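Local coordinates for prolyl oligopeptidase (Novosphingobium capsulatum, PDB 1YR2), which probably hydrolyses oligopeptides on the carboxyl side of proline, and less readily of alanine, as a serine peptidase of the S9A family, at residues A75-A80 against H665-T670; A86-Q91 against P680-I685. All coordinates share one frame; numbering follows the deposited sequence.

Both contacts fasten one N-terminal helix, 72-89, to the far C-terminal part of the chain, and their centres lie 14 Å apart. Contact 1 uses an earlier part of that helix against helix 664-675; contact 2 uses its C-terminal part against Pro682 and the start of strand 683-687. This strand follows helix 664-675 in the chain and is the outermost strand on one side of the eight-stranded sheet. Ile685 joins the two, with CD1 3.6 Å from CD1 of Phe667. More than 580 residues, among them the seven four-stranded sheets of the beta-propeller, separate the partners, so the N-terminal helix closes back onto the alpha/beta-hydrolase domain beside its edge strand.

Contact 1 (A75-A80 against H665-T670); sequences AAWVQA and HSFKYT. Unlike the reference sequence in segment 665-670: Phe667 (reference Leu).
Trp77 and Val78 meet Phe667 and Thr670 in a buried, apolar helix-to-helix contact, where helix 72-89 from the N-terminal region packs on helix 664-675 of the alpha/beta-hydrolase domain. The two short axes cross at 70° and come no closer than 12.1 Å, so two aromatic side chains, with Val78 beside them, span most of the gap; 187 Å² of surface is buried in all. With CG anti to the backbone N (chi1 -174°), the indole of Trp77 reaches across toward helix 664-675 and leads with its six-membered ring. CZ3 of Trp77 lies 3.6 Å from CG of Phe667, while CH2 of Trp77 approaches the backbone O of Phe667 at 3.6 Å. The two six-membered rings are inclined at 49° with centroids 5.3 Å apart, an oblique aromatic pair that is neither a parallel stack nor a T-shape. Farther round the indole, CB of Thr670 sits at the ring edge, near its plane. Val78 adds a second apolar touch, its CG2 3.6 Å from CZ of Phe667, so that Phe667 meets Trp77 near its ring root and Val78 near its far end. The hydroxyl of Thr670 is occupied within its own helix, OG1 donating to O of Ser666 at 2.8 Å, and this carbonyl also accepts from N of Thr670 on the opposite face of its plane. NE1 of Trp77 is hydrogen-bonded to Ser43. Putting an alanine at Trp77 would probably open a gap beside Phe667 and Thr670 and leave the Ser43 hydroxyl without its indole partner. With NE1 of Trp77 and OG1 of Thr670 bonded elsewhere and no hydrogen bond passing between 75-80 and 665-670, the hold between these two segments probably rests on close apolar packing.

Contact 2 (A86-Q91 against P680-I685); sequences AAYLKQ and PKPHLI
Tyr88, on the C-terminal part of helix 72-89, reaches Pro682, just before edge strand 683-687, and Leu684, within it; both lie oblique to its ring. The direct contact is apolar or van der Waals. CD2 of Tyr88 lies 3.6 Å from CD1 of Leu684, a single methyl that also comes near CG of the ring, whereas the phenol end meets the proline: OH of Tyr88 is 3.5 Å from CG of Pro682, and CZ of Tyr88 is 3.8 Å from the same carbon. Both partner side chains cross the tyrosine at about a right angle. Its chi1 of -179° extends the ring away from the main-chain nitrogen and carries it toward the strand. Phe716 of helix 699-717 touches both Tyr88 and Pro682, extending the apolar patch.

No hydrogen bond runs between 86-91 and 680-685. NE2 of Gln91 donates to O of Ala87 at 3.2 Å, with a bent N-H...O angle of 139°. Backbone hydrogen bonds pair Pro682 with Ile650 and Leu684 with Ile650 and Val652, tying the backbone that carries these side chains to strand 649-654. The nearby polar tie between helix and strand is OG1 of Thr85 to O of Ile685.

The 139 Å² buried between the segments is thus probably held mostly by dispersion, with Tyr88 and Pro682 still partly open to solvent and the Thr85 bond alongside.

Contact 1 (A75-A80 against H665-T670)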
loop_
_atom_site.group_PDB
_atom_site.type_symbol
_atom_site.label_atom_id
_atom_site.label_comp_id
_atom_site.label_asym_id
_atom_site.label_seq_id
_atom_site.Cartn_x
_atom_site.Cartn_y
_atom_site.Cartn_z
ATOM N N ALA A 75 28.737 19.712 -6.020
ATOM C CA ALA A 75 28.234 19.686 -7.384
ATOM C C ALA A 75 29.247 18.989 -8.286
ATOM O O ALA A 75 28.867 18.215 -9.119
ATOM C CB ALA A 75 27.940 21.097 -7.889
ATOM N N ALA A 76 30.526 19.256 -8.088
ATOM C CA ALA A 76 31.581 18.697 -8.940
ATOM C C ALA A 76 31.684 17.187 -8.705
ATOM O O ALA A 76 31.838 16.419 -9.638
ATOM C CB ALA A 76 32.939 19.366 -8.642
ATOM N N TRP A 77 31.553 16.769 -7.450
ATOM C CA TRP A 77 31.633 15.351 -7.098
ATOM C C TRP A 77 30.432 14.626 -7.694
ATOM O O TRP A 77 30.589 13.558 -8.295
ATOM C CB TRP A 77 31.629 15.208 -5.578
ATOM C CG TRP A 77 31.838 13.824 -5.070
ATOM C CD1 TRP A 77 33.010 13.218 -4.818
ATOM C CD2 TRP A 77 30.816 12.884 -4.757
ATOM N NE1 TRP A 77 32.781 11.940 -4.356
ATOM C CE2 TRP A 77 31.436 11.717 -4.321
ATOM C CE3 TRP A 77 29.419 12.909 -4.825
ATOM C CZ2 TRP A 77 30.715 10.590 -3.939
ATOM C CZ3 TRP A 77 28.713 11.778 -4.458
ATOM C CH2 TRP A 77 29.359 10.650 -4.021
ATOM N N VAL A 78 29.241 15.214 -7.527
ATOM C CA VAL A 78 28.021 14.643 -8.066
ATOM C C VAL A 78 28.123 14.480 -9.588
ATOM O O VAL A 78 27.785 13.429 -10.133
ATOM C CB VAL A 78 26.774 15.471 -7.666
ATOM C CG1 VAL A 78 25.568 15.140 -8.572
ATOM C CG2 VAL A 78 26.430 15.214 -6.215
ATOM N N GLN A 79 28.609 15.504 -10.286
ATOM C CA GLN A 79 28.691 15.420 -11.749
ATOM C C GLN A 79 29.614 14.259 -12.200
ATOM O O GLN A 79 29.246 13.497 -13.082
ATOM C CB GLN A 79 29.177 16.779 -12.321
ATOM C CG GLN A 79 29.477 16.802 -13.819
ATOM C CD GLN A 79 29.527 18.255 -14.382
ATOM O OE1 GLN A 79 28.563 19.033 -14.209
ATOM N NE2 GLN A 79 30.632 18.610 -15.051
ATOM N N ALA A 80 30.787 14.153 -11.563
ATOM C CA ALA A 80 31.778 13.101 -11.821
ATOM C C ALA A 80 31.260 11.693 -11.479
ATOM O O ALA A 80 31.402 10.774 -12.283
ATOM C CB ALA A 80 33.126 13.403 -11.069
ATOM N N HIS A 665 23.839 11.283 3.060
ATOM C CA HIS A 665 24.018 9.937 3.582
ATOM C C HIS A 665 24.620 9.024 2.491
ATOM O O HIS A 665 25.633 8.360 2.712
ATOM C CB HIS A 665 22.689 9.314 4.046
ATOM C CG HIS A 665 22.119 9.899 5.302
ATOM N ND1 HIS A 665 22.621 9.610 6.554
ATOM C CD2 HIS A 665 21.052 10.722 5.499
ATOM C CE1 HIS A 665 21.905 10.251 7.463
ATOM N NE2 HIS A 665 20.925 10.912 6.852
ATOM N N SER A 666 23.965 8.980 1.340
ATOM C CA SER A 666 24.409 8.144 0.224
ATOM C C SER A 666 25.759 8.596 -0.352
ATOM O O SER A 666 26.581 7.802 -0.738
ATOM C CB SER A 666 23.355 8.118 -0.866
ATOM O OG SER A 666 22.249 7.324 -0.524
ATOM N N PHE A 667 25.966 9.901 -0.431
ATOM C CA PHE A 667 27.180 10.427 -0.973
ATOM C C PHE A 667 28.342 10.003 -0.084
ATOM O O PHE A 667 29.361 9.534 -0.601
ATOM C CB PHE A 667 27.138 11.957 -1.043
ATOM C CG PHE A 667 26.127 12.552 -2.019
ATOM C CD1 PHE A 667 25.371 11.784 -2.907
ATOM C CD2 PHE A 667 25.945 13.951 -2.009
ATOM C CE1 PHE A 667 24.464 12.360 -3.723
ATOM C CE2 PHE A 667 25.036 14.556 -2.854
ATOM C CZ PHE A 667 24.317 13.782 -3.735
ATOM N N LYS A 668 28.252 10.185 1.237
ATOM C CA LYS A 668 29.397 9.877 2.141
ATOM C C LYS A 668 29.656 8.382 2.187
ATOM O O LYS A 668 30.805 7.944 2.235
ATOM C CB LYS A 668 29.121 10.369 3.574
ATOM C CG LYS A 668 29.116 11.911 3.669
ATOM C CD LYS A 668 29.374 12.385 5.098
ATOM C CE LYS A 668 28.507 11.674 6.097
ATOM N NZ LYS A 668 28.603 12.305 7.430
ATOM N N TYR A 669 28.577 7.596 2.158
ATOM C CA TYR A 669 28.667 6.135 2.157
ATOM C C TYR A 669 29.390 5.638 0.917
ATOM O O TYR A 669 30.262 4.801 1.022
ATOM C CB TYR A 669 27.256 5.522 2.237
ATOM C CG TYR A 669 27.209 4.060 2.089
ATOM C CD1 TYR A 669 27.619 3.225 3.129
ATOM C CD2 TYR A 669 26.630 3.477 0.977
ATOM C CE1 TYR A 669 27.558 1.820 3.006
ATOM C CE2 TYR A 669 26.558 2.086 0.849
ATOM C CZ TYR A 669 26.994 1.266 1.880
ATOM O OH TYR A 669 26.900 -0.100 1.724
ATOM N N THR A 670 29.073 6.211 -0.235
ATOM C CA THR A 670 29.764 5.875 -1.490
ATOM C C THR A 670 31.258 6.247 -1.465
ATOM O O THR A 670 32.133 5.502 -1.928
ATOM C CB THR A 670 29.060 6.623 -2.660
ATOM O OG1 THR A 670 27.704 6.156 -2.768
ATOM C CG2 THR A 670 29.737 6.272 -3.992
#

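Contact 2 (A86-Q91 against P680-I685)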
loop_
_atom_site.group_PDB
_atom_site.type_symbol
_atom_site.label_atom_id
_atom_site.label_comp_id
_atom_site.label_asym_id
_atom_site.label_seq_id
_atom_site.Cartn_x
_atom_site.Cartn_y
_atom_site.Cartn_z
ATOM N N ALA A 86 26.966 6.271 -15.062
ATOM C CA ALA A 86 26.148 6.149 -16.276
ATOM C C ALA A 86 26.926 5.427 -17.388
ATOM O O ALA A 86 26.366 4.582 -18.089
ATOM C CB ALA A 86 25.677 7.494 -16.731
ATOM N N ALA A 87 28.217 5.734 -17.502
ATOM C CA ALA A 87 29.146 5.073 -18.421
ATOM C C ALA A 87 29.285 3.581 -18.178
ATOM O O ALA A 87 29.408 2.815 -19.130
ATOM C CB ALA A 87 30.541 5.746 -18.364
ATOM N N TYR A 88 29.290 3.166 -16.906
ATOM C CA TYR A 88 29.333 1.749 -16.576
ATOM C C TYR A 88 27.994 1.057 -16.918
ATOM O O TYR A 88 27.978 -0.007 -17.509
ATOM C CB TYR A 88 29.667 1.549 -15.102
ATOM C CG TYR A 88 29.744 0.097 -14.711
ATOM C CD1 TYR A 88 30.937 -0.622 -14.860
ATOM C CD2 TYR A 88 28.637 -0.569 -14.212
ATOM C CE1 TYR A 88 31.000 -1.964 -14.521
ATOM C CE2 TYR A 88 28.693 -1.908 -13.902
ATOM C CZ TYR A 88 29.855 -2.600 -14.056
ATOM O OH TYR A 88 29.891 -3.939 -13.742
ATOM N N LEU A 89 26.885 1.660 -16.498
ATOM C CA LEU A 89 25.580 1.020 -16.606
ATOM C C LEU A 89 25.142 0.818 -18.058
ATOM O O LEU A 89 24.454 -0.166 -18.355
ATOM C CB LEU A 89 24.513 1.779 -15.819
ATOM C CG LEU A 89 24.670 1.801 -14.312
ATOM C CD1 LEU A 89 23.617 2.718 -13.634
ATOM C CD2 LEU A 89 24.662 0.366 -13.672
ATOM N N LYS A 90 25.562 1.738 -18.937
ATOM C CA LYS A 90 25.242 1.713 -20.377
ATOM C C LYS A 90 25.871 0.496 -21.050
ATOM O O LYS A 90 25.429 0.089 -22.121
ATOM C CB LYS A 90 25.745 3.010 -21.082
ATOM C CG LYS A 90 24.771 3.592 -22.160
ATOM C CD LYS A 90 25.084 5.099 -22.552
ATOM C CE LYS A 90 24.610 6.094 -21.440
ATOM N NZ LYS A 90 25.449 7.372 -21.297
ATOM N N GLN A 91 26.896 -0.070 -20.423
ATOM C CA GLN A 91 27.614 -1.251 -20.906
ATOM C C GLN A 91 26.924 -2.594 -20.549
ATOM O O GLN A 91 27.288 -3.637 -21.071
ATOM C CB GLN A 91 29.004 -1.257 -20.276
ATOM C CG GLN A 91 30.195 -1.258 -21.170
ATOM C CD GLN A 91 31.450 -0.753 -20.446
ATOM O OE1 GLN A 91 32.419 -1.501 -20.261
ATOM N NE2 GLN A 91 31.417 0.505 -20.005
ATOM N N PRO A 680 37.351 -5.918 -5.868
ATOM C CA PRO A 680 37.278 -5.399 -7.240
ATOM C C PRO A 680 35.882 -5.134 -7.812
ATOM O O PRO A 680 35.815 -4.569 -8.899
ATOM C CB PRO A 680 37.978 -6.501 -8.036
ATOM C CG PRO A 680 37.542 -7.779 -7.289
ATOM C CD PRO A 680 37.535 -7.388 -5.848
ATOM N N LYS A 681 34.804 -5.500 -7.113
ATOM C CA LYS A 681 33.451 -5.321 -7.636
ATOM C C LYS A 681 33.092 -3.826 -7.627
ATOM O O LYS A 681 33.582 -3.072 -6.792
ATOM C CB LYS A 681 32.430 -6.195 -6.855
ATOM C CG LYS A 681 32.605 -7.723 -7.193
ATOM C CD LYS A 681 31.611 -8.597 -6.447
ATOM C CE LYS A 681 31.687 -10.103 -6.797
ATOM N NZ LYS A 681 30.423 -10.706 -6.181
ATOM N N PRO A 682 32.285 -3.380 -8.575
ATOM C CA PRO A 682 31.920 -1.948 -8.668
ATOM C C PRO A 682 31.126 -1.474 -7.437
ATOM O O PRO A 682 30.180 -2.163 -7.053
ATOM C CB PRO A 682 30.976 -1.897 -9.855
ATOM C CG PRO A 682 31.060 -3.199 -10.533
ATOM C CD PRO A 682 31.601 -4.203 -9.581
ATOM N N HIS A 683 31.493 -0.326 -6.870
ATOM C CA HIS A 683 30.800 0.294 -5.759
ATOM C C HIS A 683 30.452 1.704 -6.225
ATOM O O HIS A 683 31.304 2.612 -6.240
ATOM C CB HIS A 683 31.739 0.270 -4.563
ATOM C CG HIS A 683 32.133 -1.125 -4.167
ATOM N ND1 HIS A 683 33.411 -1.480 -3.790
ATOM C CD2 HIS A 683 31.409 -2.273 -4.177
ATOM C CE1 HIS A 683 33.436 -2.779 -3.525
ATOM N NE2 HIS A 683 32.236 -3.285 -3.752
ATOM N N LEU A 684 29.210 1.845 -6.701
ATOM C CA LEU A 684 28.823 2.943 -7.552
ATOM C C LEU A 684 27.638 3.667 -6.987
ATOM O O LEU A 684 26.897 3.095 -6.219
ATOM C CB LEU A 684 28.366 2.448 -8.946
ATOM C CG LEU A 684 29.388 1.634 -9.744
ATOM C CD1 LEU A 684 28.767 1.182 -11.096
ATOM C CD2 LEU A 684 30.639 2.407 -9.966
ATOM N N ILE A 685 27.471 4.932 -7.389
ATOM C CA ILE A 685 26.278 5.666 -6.997
ATOM C C ILE A 685 25.590 6.200 -8.242
ATOM O O ILE A 685 26.209 6.888 -9.038
ATOM C CB ILE A 685 26.577 6.790 -5.933
ATOM C CG1 ILE A 685 25.271 7.442 -5.480
ATOM C CG2 ILE A 685 27.534 7.858 -6.523
ATOM C CD1 ILE A 685 25.426 8.476 -4.403
#